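Long-range contacts in endo-xylogalacturonan hydrolase A (Aspergillus tubingensis, PDB 4C2L), which hydrolyses xylogalacturonan, cutting the xylose-substituted galacturonic acid backbone found in the hairy regions of pectin: residues A[252-257]-A[286-291]; A[323-328]-A[356-361]; A[82-87]-A[128-133]. One frame throughout, in Å; residues are numbered along the deposited sequence.

Interaction 1 of 3, residues A[252-257]-A[286-291]. With NAG (2-acetamido-2-deoxy-beta-D-glucopyranose), chain B; SO4 (sulfate ion), chain I.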
loop_
_atom_site.group_PDB
_atom_site.type_symbol
_atom_site.label_atom_id
_atom_site.label_comp_id
_atom_site.label_asym_id
_atom_site.label_seq_id
_atom_site.Cartn_x
_atom_site.Cartn_y
_atom_site.Cartn_z
ATOM N N TYR A 252 0.681 -13.020 -5.173
ATOM C CA TYR A 252 -0.456 -13.330 -6.031
ATOM C C TYR A 252 -1.526 -12.267 -5.839
ATOM O O TYR A 252 -2.022 -12.077 -4.726
ATOM C CB TYR A 252 -1.000 -14.727 -5.712
ATOM C CG TYR A 252 -2.143 -15.102 -6.619
ATOM C CD1 TYR A 252 -1.901 -15.510 -7.935
ATOM C CD2 TYR A 252 -3.460 -15.001 -6.180
ATOM C CE1 TYR A 252 -2.954 -15.826 -8.792
ATOM C CE2 TYR A 252 -4.520 -15.322 -7.026
ATOM C CZ TYR A 252 -4.256 -15.720 -8.325
ATOM O OH TYR A 252 -5.305 -16.011 -9.177
ATOM N N VAL A 253 -1.872 -11.579 -6.917
ATOM C CA VAL A 253 -2.873 -10.516 -6.863
ATOM C C VAL A 253 -3.963 -10.867 -7.862
ATOM O O VAL A 253 -3.682 -11.070 -9.037
ATOM C CB VAL A 253 -2.302 -9.148 -7.243
ATOM C CG1 VAL A 253 -3.408 -8.096 -7.178
ATOM C CG2 VAL A 253 -1.156 -8.757 -6.307
ATOM N N THR A 254 -5.195 -10.941 -7.396
ATOM C CA THR A 254 -6.309 -11.234 -8.308
ATOM C C THR A 254 -7.520 -10.353 -8.007
ATOM O O THR A 254 -7.744 -9.967 -6.861
ATOM C CB THR A 254 -6.680 -12.735 -8.278
ATOM O OG1 THR A 254 -7.560 -13.043 -9.378
ATOM C CG2 THR A 254 -7.327 -13.133 -6.921
ATOM N N GLY A 255 -8.282 -10.032 -9.046
ATOM C CA GLY A 255 -9.559 -9.331 -8.874
ATOM C C GLY A 255 -9.408 -7.871 -8.502
ATOM O O GLY A 255 -10.082 -7.382 -7.589
ATOM N N ALA A 256 -8.523 -7.169 -9.196
ATOM C CA ALA A 256 -8.274 -5.758 -8.902
ATOM C C ALA A 256 -9.021 -4.858 -9.865
ATOM O O ALA A 256 -8.861 -4.958 -11.085
ATOM C CB ALA A 256 -6.786 -5.446 -8.968
ATOM N N THR A 257 -9.828 -3.969 -9.315
ATOM C CA THR A 257 -10.470 -2.942 -10.129
ATOM C C THR A 257 -9.735 -1.638 -9.881
ATOM O O THR A 257 -9.794 -1.078 -8.776
ATOM C CB THR A 257 -11.952 -2.810 -9.763
ATOM O OG1 THR A 257 -12.582 -4.081 -9.953
ATOM C CG2 THR A 257 -12.652 -1.731 -10.651
ATOM N N PHE A 286 -0.224 -11.027 -11.521
ATOM C CA PHE A 286 -1.261 -10.011 -11.516
ATOM C C PHE A 286 -2.352 -10.612 -12.401
ATOM O O PHE A 286 -2.167 -10.736 -13.616
ATOM C CB PHE A 286 -0.775 -8.719 -12.162
ATOM C CG PHE A 286 0.469 -8.120 -11.541
ATOM C CD1 PHE A 286 1.739 -8.488 -11.999
ATOM C CD2 PHE A 286 0.375 -7.145 -10.548
ATOM C CE1 PHE A 286 2.888 -7.912 -11.449
ATOM C CE2 PHE A 286 1.518 -6.569 -9.995
ATOM C CZ PHE A 286 2.774 -6.952 -10.454
ATOM N N ASN A 287 -3.471 -10.982 -11.792
ATOM C CA ASN A 287 -4.554 -11.681 -12.500
ATOM C C ASN A 287 -5.901 -10.968 -12.391
ATOM O O ASN A 287 -6.221 -10.399 -11.347
ATOM C CB ASN A 287 -4.692 -13.097 -11.941
ATOM C CG ASN A 287 -5.760 -13.901 -12.657
ATOM O OD1 ASN A 287 -5.655 -14.172 -13.861
ATOM N ND2 ASN A 287 -6.800 -14.294 -11.919
ATOM N N ASP A 288 -6.697 -11.006 -13.460
ATOM C CA ASP A 288 -8.083 -10.515 -13.384
ATOM C C ASP A 288 -8.142 -9.050 -12.941
ATOM O O ASP A 288 -8.744 -8.717 -11.903
ATOM C CB ASP A 288 -8.903 -11.382 -12.416
ATOM C CG ASP A 288 -9.420 -12.664 -13.047
ATOM O OD1 ASP A 288 -9.145 -12.930 -14.244
ATOM O OD2 ASP A 288 -10.111 -13.425 -12.331
ATOM N N PHE A 289 -7.496 -8.187 -13.710
ATOM C CA PHE A 289 -7.545 -6.752 -13.475
ATOM C C PHE A 289 -8.528 -6.093 -14.413
ATOM O O PHE A 289 -8.570 -6.400 -15.617
ATOM C CB PHE A 289 -6.192 -6.086 -13.701
ATOM C CG PHE A 289 -5.267 -6.137 -12.510
ATOM C CD1 PHE A 289 -4.909 -7.351 -11.925
ATOM C CD2 PHE A 289 -4.709 -4.962 -12.012
ATOM C CE1 PHE A 289 -4.038 -7.395 -10.840
ATOM C CE2 PHE A 289 -3.833 -4.994 -10.920
ATOM C CZ PHE A 289 -3.492 -6.208 -10.343
ATOM N N THR A 290 -9.303 -5.178 -13.849
ATOM C CA THR A 290 -10.142 -4.290 -14.636
ATOM C C THR A 290 -9.515 -2.912 -14.605
ATOM O O THR A 290 -9.277 -2.343 -13.533
ATOM C CB THR A 290 -11.578 -4.282 -14.081
ATOM O OG1 THR A 290 -12.099 -5.617 -14.184
ATOM C CG2 THR A 290 -12.464 -3.330 -14.869
ATOM N N VAL A 291 -9.203 -2.400 -15.787
ATOM C CA VAL A 291 -8.607 -1.093 -15.943
ATOM C C VAL A 291 -9.739 -0.134 -16.346
ATOM O O VAL A 291 -10.431 -0.346 -17.354
ATOM C CB VAL A 291 -7.481 -1.120 -17.009
ATOM C CG1 VAL A 291 -6.812 0.240 -17.145
ATOM C CG2 VAL A 291 -6.455 -2.205 -16.659
HETATM C C1 NAG B . 1.134 -19.738 -2.118
HETATM C C2 NAG B . -0.358 -19.898 -1.788
HETATM C C3 NAG B . -0.668 -20.025 -0.297
HETATM C C4 NAG B . 0.373 -20.810 0.496
HETATM C C5 NAG B . 1.796 -20.459 0.043
HETATM C C6 NAG B . 2.827 -21.340 0.734
HETATM C C7 NAG B . -1.851 -18.870 -3.400
HETATM C C8 NAG B . -2.595 -17.635 -3.823
HETATM N N2 NAG B . -1.120 -18.769 -2.294
HETATM O O3 NAG B . -1.894 -20.702 -0.198
HETATM O O4 NAG B . 0.197 -20.550 1.878
HETATM O O5 NAG B . 1.921 -20.636 -1.359
HETATM O O6 NAG B . 2.596 -22.669 0.327
HETATM O O7 NAG B . -1.913 -19.904 -4.057
HETATM S S SO4 I . -9.979 -16.679 -13.498
HETATM O O1 SO4 I . -10.975 -15.674 -13.932
HETATM O O2 SO4 I . -9.374 -17.315 -14.692
HETATM O O3 SO4 I . -10.642 -17.714 -12.673
HETATM O O4 SO4 I . -8.926 -16.018 -12.696
HETATM O O HOH W 1 -10.161 -12.997 -9.075
#
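ND2 of N287 is gripped by two acceptors: it donates to OG1 of T254 at 2.9 Å and, more nearly straight (N-H...O 166°), to O4 of a bound sulfate ion at 2.8 Å. Both side chains belong to successive coils of a right-handed parallel beta-helix, the fold of glycoside hydrolase family 28, and they lie side by side, with T254 OG1 and N287 CG each anti to its backbone N. OD1 of N287 meets S326 OG on the following coil, so both ends of the amide are engaged. A water links T254 OG1 (2.6 Å) to D288 OD2. The parallel pairing persists past the corner at D288, which lies opposite G255; both have positive phi (58° and 73°). Before the corner N287 N donates to V253 O at 2.8 Å, and G255 N returns a bond to N287 O; beyond it T290 N donates to A256 O. V253, A256, F286 and F289 share the buried face, where the F289 ring stacks with F328. V253 CG1 touches F289 CZ at 3.7 Å, while A256 CB stands over the face of the F289 ring, 3.5 Å from its centroid in a CH-pi contact.

Interaction 2 of 3, residues A[323-328]-A[356-361]; sequences IVVSSF and SGFDVK
The CB of F328 packs beside the F358 ring, 3.9 Å from its CD1, and meets V360 CG2 at 3.7 Å, so one methylene group touches two side chains of the next coil. F358 has its CG anti to the backbone N (chi1 -168°); the end of the side chain comes nearer to strand 319-329 than its base does. V325 adds its CG1 at longer range, 4.4 Å from F358 CD1, and also lies over one face of the F328 ring, toward the rim. F328, V325 and V360 are buried on the inward face of a parallel beta-helix coil, with F358 at its margin, here at a corner of the coil.

The backbone evidence for the corner is a parallel ladder whose bonds follow the chain through two residues of positive phi, S327 (59°) and G357 (53°). S356 N donates to V325 O at 2.9 Å, and S327 N answers by donating to S356 O. Past the turn, F328 N is bonded to G357 O at a rather bent angle, whereas D359 N reaches F328 O at 2.8 Å in a much straighter bond. Both CA atoms of S326 and S327 add CA-H...O contacts, to S356 O and G357 O respectively.

On the outer side, S326 CB approaches S356 OG at 3.7 Å. Water takes up the polar end of S356: one molecule lies 2.7 Å from S356 OG and bonds weakly to V325 O, and a second bonds to S356 OG and donates only weakly to S327 OG. Another water donates to S356 O.

Strand 319-329 is paired through its other edge with strand 279-294, where V324 shares backbone bonds with V284 and F286. Across the coil, strand 296-301 closes the buried side: V325 rests on F298, and both F358 and V360 rest on A297.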
loop_
_atom_site.group_PDB
_atom_site.type_symbol
_atom_site.label_atom_id
_atom_site.label_comp_id
_atom_site.label_asym_id
_atom_site.label_seq_id
_atom_site.Cartn_x
_atom_site.Cartn_y
_atom_site.Cartn_z
ATOM N N ILE A 323 7.084 -13.643 -13.821
ATOM C CA ILE A 323 6.116 -12.554 -13.671
ATOM C C ILE A 323 4.986 -12.879 -14.639
ATOM O O ILE A 323 5.222 -13.120 -15.822
ATOM C CB ILE A 323 6.698 -11.166 -14.007
ATOM C CG1 ILE A 323 8.066 -10.944 -13.326
ATOM C CG2 ILE A 323 5.672 -10.064 -13.682
ATOM C CD1 ILE A 323 8.070 -11.008 -11.810
ATOM N N VAL A 324 3.768 -12.929 -14.119
ATOM C CA VAL A 324 2.615 -13.288 -14.954
ATOM C C VAL A 324 1.592 -12.163 -14.892
ATOM O O VAL A 324 1.220 -11.707 -13.803
ATOM C CB VAL A 324 1.991 -14.617 -14.494
ATOM C CG1 VAL A 324 0.694 -14.894 -15.266
ATOM C CG2 VAL A 324 3.000 -15.755 -14.666
ATOM N N VAL A 325 1.152 -11.721 -16.065
ATOM C CA VAL A 325 0.123 -10.691 -16.178
ATOM C C VAL A 325 -0.970 -11.384 -16.982
ATOM O O VAL A 325 -0.768 -11.698 -18.165
ATOM C CB VAL A 325 0.670 -9.444 -16.904
ATOM C CG1 VAL A 325 -0.423 -8.427 -17.233
ATOM C CG2 VAL A 325 1.775 -8.782 -16.095
ATOM N N SER A 326 -2.105 -11.648 -16.344
ATOM C CA SER A 326 -3.165 -12.429 -16.992
ATOM C C SER A 326 -4.547 -11.823 -16.798
ATOM O O SER A 326 -4.873 -11.342 -15.715
ATOM C CB SER A 326 -3.149 -13.877 -16.497
ATOM O OG SER A 326 -3.197 -13.964 -15.069
ATOM N N SER A 327 -5.346 -11.848 -17.866
ATOM C CA SER A 327 -6.738 -11.411 -17.830
ATOM C C SER A 327 -6.867 -9.968 -17.387
ATOM O O SER A 327 -7.427 -9.690 -16.321
ATOM C CB SER A 327 -7.572 -12.323 -16.920
ATOM O OG SER A 327 -7.648 -13.636 -17.435
ATOM N N PHE A 328 -6.308 -9.057 -18.176
ATOM C CA PHE A 328 -6.510 -7.634 -17.970
ATOM C C PHE A 328 -7.537 -7.158 -18.991
ATOM O O PHE A 328 -7.430 -7.464 -20.187
ATOM C CB PHE A 328 -5.216 -6.850 -18.173
ATOM C CG PHE A 328 -4.337 -6.765 -16.947
ATOM C CD1 PHE A 328 -4.035 -7.899 -16.192
ATOM C CD2 PHE A 328 -3.780 -5.540 -16.574
ATOM C CE1 PHE A 328 -3.207 -7.812 -15.075
ATOM C CE2 PHE A 328 -2.945 -5.446 -15.461
ATOM C CZ PHE A 328 -2.663 -6.581 -14.709
ATOM N N SER A 356 -0.928 -12.717 -20.921
ATOM C CA SER A 356 -2.007 -13.420 -21.636
ATOM C C SER A 356 -3.354 -12.768 -21.327
ATOM O O SER A 356 -3.517 -12.119 -20.291
ATOM C CB SER A 356 -2.051 -14.898 -21.274
ATOM O OG SER A 356 -2.331 -15.068 -19.898
ATOM N N GLY A 357 -4.322 -12.944 -22.223
ATOM C CA GLY A 357 -5.643 -12.344 -22.031
ATOM C C GLY A 357 -5.562 -10.853 -21.762
ATOM O O GLY A 357 -6.268 -10.322 -20.889
ATOM N N PHE A 358 -4.694 -10.170 -22.497
ATOM C CA PHE A 358 -4.498 -8.745 -22.312
ATOM C C PHE A 358 -5.395 -8.025 -23.307
ATOM O O PHE A 358 -5.038 -7.875 -24.474
ATOM C CB PHE A 358 -3.031 -8.399 -22.551
ATOM C CG PHE A 358 -2.645 -7.013 -22.130
ATOM C CD1 PHE A 358 -2.393 -6.720 -20.795
ATOM C CD2 PHE A 358 -2.495 -6.009 -23.077
ATOM C CE1 PHE A 358 -2.018 -5.444 -20.411
ATOM C CE2 PHE A 358 -2.118 -4.727 -22.704
ATOM C CZ PHE A 358 -1.879 -4.444 -21.366
ATOM N N ASP A 359 -6.565 -7.596 -22.842
ATOM C CA ASP A 359 -7.610 -7.084 -23.732
ATOM C C ASP A 359 -7.852 -5.595 -23.534
ATOM O O ASP A 359 -8.916 -5.083 -23.857
ATOM C CB ASP A 359 -8.910 -7.863 -23.520
ATOM C CG ASP A 359 -8.806 -9.319 -23.971
ATOM O OD1 ASP A 359 -7.874 -9.654 -24.739
ATOM O OD2 ASP A 359 -9.658 -10.137 -23.557
ATOM N N VAL A 360 -6.845 -4.903 -23.028
ATOM C CA VAL A 360 -6.947 -3.485 -22.724
ATOM C C VAL A 360 -6.730 -2.608 -23.953
ATOM O O VAL A 360 -5.812 -2.835 -24.746
ATOM C CB VAL A 360 -5.961 -3.107 -21.592
ATOM C CG1 VAL A 360 -6.142 -1.654 -21.187
ATOM C CG2 VAL A 360 -6.197 -4.006 -20.391
ATOM N N LYS A 361 -7.590 -1.605 -24.113
ATOM C CA LYS A 361 -7.476 -0.658 -25.214
ATOM C C LYS A 361 -7.407 0.770 -24.706
ATOM O O LYS A 361 -7.913 1.070 -23.624
ATOM C CB LYS A 361 -8.673 -0.817 -26.162
ATOM C CG LYS A 361 -8.631 -2.100 -26.984
ATOM C CD LYS A 361 -9.943 -2.348 -27.714
ATOM C CE LYS A 361 -9.735 -3.233 -28.939
ATOM N NZ LYS A 361 -8.884 -4.425 -28.661
HETATM O O HOH W 2 0.041 -14.877 -18.599
HETATM O O HOH W 3 -5.276 -14.845 -19.452
HETATM O O HOH W 4 -3.105 -9.578 -19.325
#

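Interaction 3 of 3, residues A[82-87]-A[128-133]; sequences SDTDYW and SSYSRP
A single helical turn, 84-87, approaches an irregular length of chain, 128-133, with W87 and R132 forming the closest CA pair at 6.5 Å. The phenol of Y130, whose CG is anti to the backbone N (chi1 -177°), reaches across to the helical turn and donates from OH to T84 O at 2.7 Å. The bond lies in the carbonyl plane and uses a lone pair, as the C=O...O angle of 112° indicates. T84 and Y130 cross at about a right angle, with T84 CB 3.3 Å from Y130 OH.

The second point of contact is apolar. P133 presents CG to W87 CE3 at 3.7 Å, the two side chains again crossing at about a right angle; its CD also lies 3.9 Å from W87 CB. Within the helical turn, Y86 CD2 sits over one face of the W87 ring, and W87 NE1 is bonded to A81 O. D83 takes the N-cap position: its OD1 accepts from Y86 N at 3.1 Å, met from above the carboxylate plane, and its carbonyl accepts from W87 N. S131 continues the tie through a backbone bond to G89.

The contact thus joins two connecting segments of the beta-helix, the second leading into strand 134-139. Because a carbonyl can only accept, the Y130 hydroxyl must be the donor, and this buried tyrosine spends its proton on a neutral main-chain oxygen with no ionised group joining the two segments.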
loop_
_atom_site.group_PDB
_atom_site.type_symbol
_atom_site.label_atom_id
_atom_site.label_comp_id
_atom_site.label_asym_id
_atom_site.label_seq_id
_atom_site.Cartn_x
_atom_site.Cartn_y
_atom_site.Cartn_z
ATOM N N SER A 82 -4.679 16.231 14.725
ATOM C CA SER A 82 -3.825 16.637 13.597
ATOM C C SER A 82 -2.423 17.029 14.070
ATOM O O SER A 82 -1.440 16.763 13.382
ATOM C CB SER A 82 -4.476 17.791 12.834
ATOM O OG SER A 82 -4.639 18.903 13.713
ATOM N N ASP A 83 -2.360 17.669 15.243
ATOM C CA ASP A 83 -1.125 18.173 15.901
ATOM C C ASP A 83 0.153 17.903 15.098
ATOM O O ASP A 83 0.906 16.971 15.392
ATOM C CB ASP A 83 -1.044 17.554 17.301
ATOM C CG ASP A 83 -0.050 18.255 18.229
ATOM O OD1 ASP A 83 0.835 19.019 17.771
ATOM O OD2 ASP A 83 -0.149 17.997 19.455
ATOM N N THR A 84 0.407 18.719 14.074
ATOM C CA THR A 84 1.545 18.426 13.195
ATOM C C THR A 84 2.914 18.479 13.896
ATOM O O THR A 84 3.812 17.750 13.511
ATOM C CB THR A 84 1.547 19.292 11.914
ATOM O OG1 THR A 84 1.506 20.679 12.268
ATOM C CG2 THR A 84 0.340 18.944 11.061
ATOM N N ASP A 85 3.063 19.335 14.913
ATOM C CA ASP A 85 4.311 19.391 15.671
ATOM C C ASP A 85 4.532 18.070 16.401
ATOM O O ASP A 85 5.659 17.564 16.466
ATOM C CB ASP A 85 4.279 20.518 16.716
ATOM C CG ASP A 85 4.507 21.907 16.123
ATOM O OD1 ASP A 85 4.808 22.043 14.920
ATOM O OD2 ASP A 85 4.385 22.884 16.895
ATOM N N TYR A 86 3.464 17.518 16.976
ATOM C CA TYR A 86 3.600 16.251 17.698
ATOM C C TYR A 86 3.988 15.100 16.754
ATOM O O TYR A 86 4.903 14.312 17.040
ATOM C CB TYR A 86 2.316 15.905 18.468
ATOM C CG TYR A 86 2.404 14.543 19.104
ATOM C CD1 TYR A 86 3.027 14.371 20.355
ATOM C CD2 TYR A 86 1.920 13.396 18.433
ATOM C CE1 TYR A 86 3.136 13.109 20.925
ATOM C CE2 TYR A 86 2.032 12.143 18.997
ATOM C CZ TYR A 86 2.629 11.998 20.237
ATOM O OH TYR A 86 2.724 10.745 20.788
ATOM N N TRP A 87 3.284 14.998 15.634
ATOM C CA TRP A 87 3.475 13.869 14.720
ATOM C C TRP A 87 4.726 13.951 13.903
ATOM O O TRP A 87 5.144 12.951 13.306
ATOM C CB TRP A 87 2.259 13.748 13.791
ATOM C CG TRP A 87 1.048 13.312 14.556
ATOM C CD1 TRP A 87 -0.124 14.030 14.803
ATOM C CD2 TRP A 87 0.870 12.036 15.244
ATOM N NE1 TRP A 87 -0.993 13.285 15.573
ATOM C CE2 TRP A 87 -0.458 12.082 15.869
ATOM C CE3 TRP A 87 1.650 10.899 15.401
ATOM C CZ2 TRP A 87 -0.960 11.017 16.608
ATOM C CZ3 TRP A 87 1.127 9.825 16.139
ATOM C CH2 TRP A 87 -0.146 9.889 16.729
ATOM N N SER A 128 8.279 19.891 1.835
ATOM C CA SER A 128 8.449 18.479 1.544
ATOM C C SER A 128 9.346 17.774 2.577
ATOM O O SER A 128 9.460 16.562 2.546
ATOM C CB SER A 128 9.025 18.303 0.134
ATOM O OG SER A 128 10.324 18.865 0.094
ATOM N N SER A 129 9.967 18.525 3.485
ATOM C CA SER A 129 10.791 17.911 4.525
ATOM C C SER A 129 9.936 17.426 5.706
ATOM O O SER A 129 10.449 16.758 6.609
ATOM C CB SER A 129 11.888 18.869 5.009
ATOM O OG SER A 129 11.358 19.866 5.863
ATOM N N TYR A 130 8.650 17.784 5.717
ATOM C CA TYR A 130 7.774 17.339 6.798
ATOM C C TYR A 130 7.578 15.815 6.713
ATOM O O TYR A 130 7.174 15.289 5.672
ATOM C CB TYR A 130 6.433 18.092 6.787
ATOM C CG TYR A 130 5.558 17.688 7.948
ATOM C CD1 TYR A 130 5.988 17.887 9.261
ATOM C CD2 TYR A 130 4.311 17.089 7.740
ATOM C CE1 TYR A 130 5.205 17.513 10.343
ATOM C CE2 TYR A 130 3.513 16.719 8.823
ATOM C CZ TYR A 130 3.976 16.917 10.119
ATOM O OH TYR A 130 3.211 16.528 11.215
ATOM N N SER A 131 7.881 15.118 7.807
ATOM C CA SER A 131 7.866 13.666 7.864
ATOM C C SER A 131 6.636 13.228 8.664
ATOM O O SER A 131 6.437 13.666 9.802
ATOM C CB SER A 131 9.151 13.167 8.551
ATOM O OG SER A 131 9.168 11.762 8.667
ATOM N N ARG A 132 5.810 12.396 8.029
ATOM C CA ARG A 132 4.498 12.005 8.580
ATOM C C ARG A 132 4.450 10.535 8.998
ATOM O O ARG A 132 5.078 9.679 8.362
ATOM C CB ARG A 132 3.400 12.240 7.535
ATOM C CG ARG A 132 3.271 13.686 7.086
ATOM C CD ARG A 132 2.503 13.756 5.781
ATOM N NE ARG A 132 3.381 13.377 4.665
ATOM C CZ ARG A 132 2.957 13.005 3.463
ATOM N NH1 ARG A 132 1.656 12.902 3.208
ATOM N NH2 ARG A 132 3.846 12.727 2.508
ATOM N N PRO A 133 3.659 10.223 10.040
ATOM C CA PRO A 133 3.547 8.845 10.509
ATOM C C PRO A 133 2.617 7.983 9.646
ATOM O O PRO A 133 1.736 8.511 8.972
ATOM C CB PRO A 133 2.914 9.005 11.898
ATOM C CG PRO A 133 2.080 10.253 11.763
ATOM C CD PRO A 133 2.892 11.165 10.880
#

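From the N terminus, interaction 3 comes first, closing a 40-residue loop that includes helix 118-126 and tying the short helix 84-87 to the chain entering strand 134-139. Interaction 1 then closes a 28-residue excursion, and interaction 2 one of 27, each the remainder of about one coil. All three are in series, with none enclosing or crossing another. Interactions 1 and 2 have centres 9 Å apart and meet directly, since strands 279-294 and 319-329 are neighbours; D288 OD1 packs on S327 CB at 3.2 Å across that boundary. Interaction 3 lies on the opposite side of the chain's centre, its centre 34 Å and 40 Å from those of interactions 1 and 2.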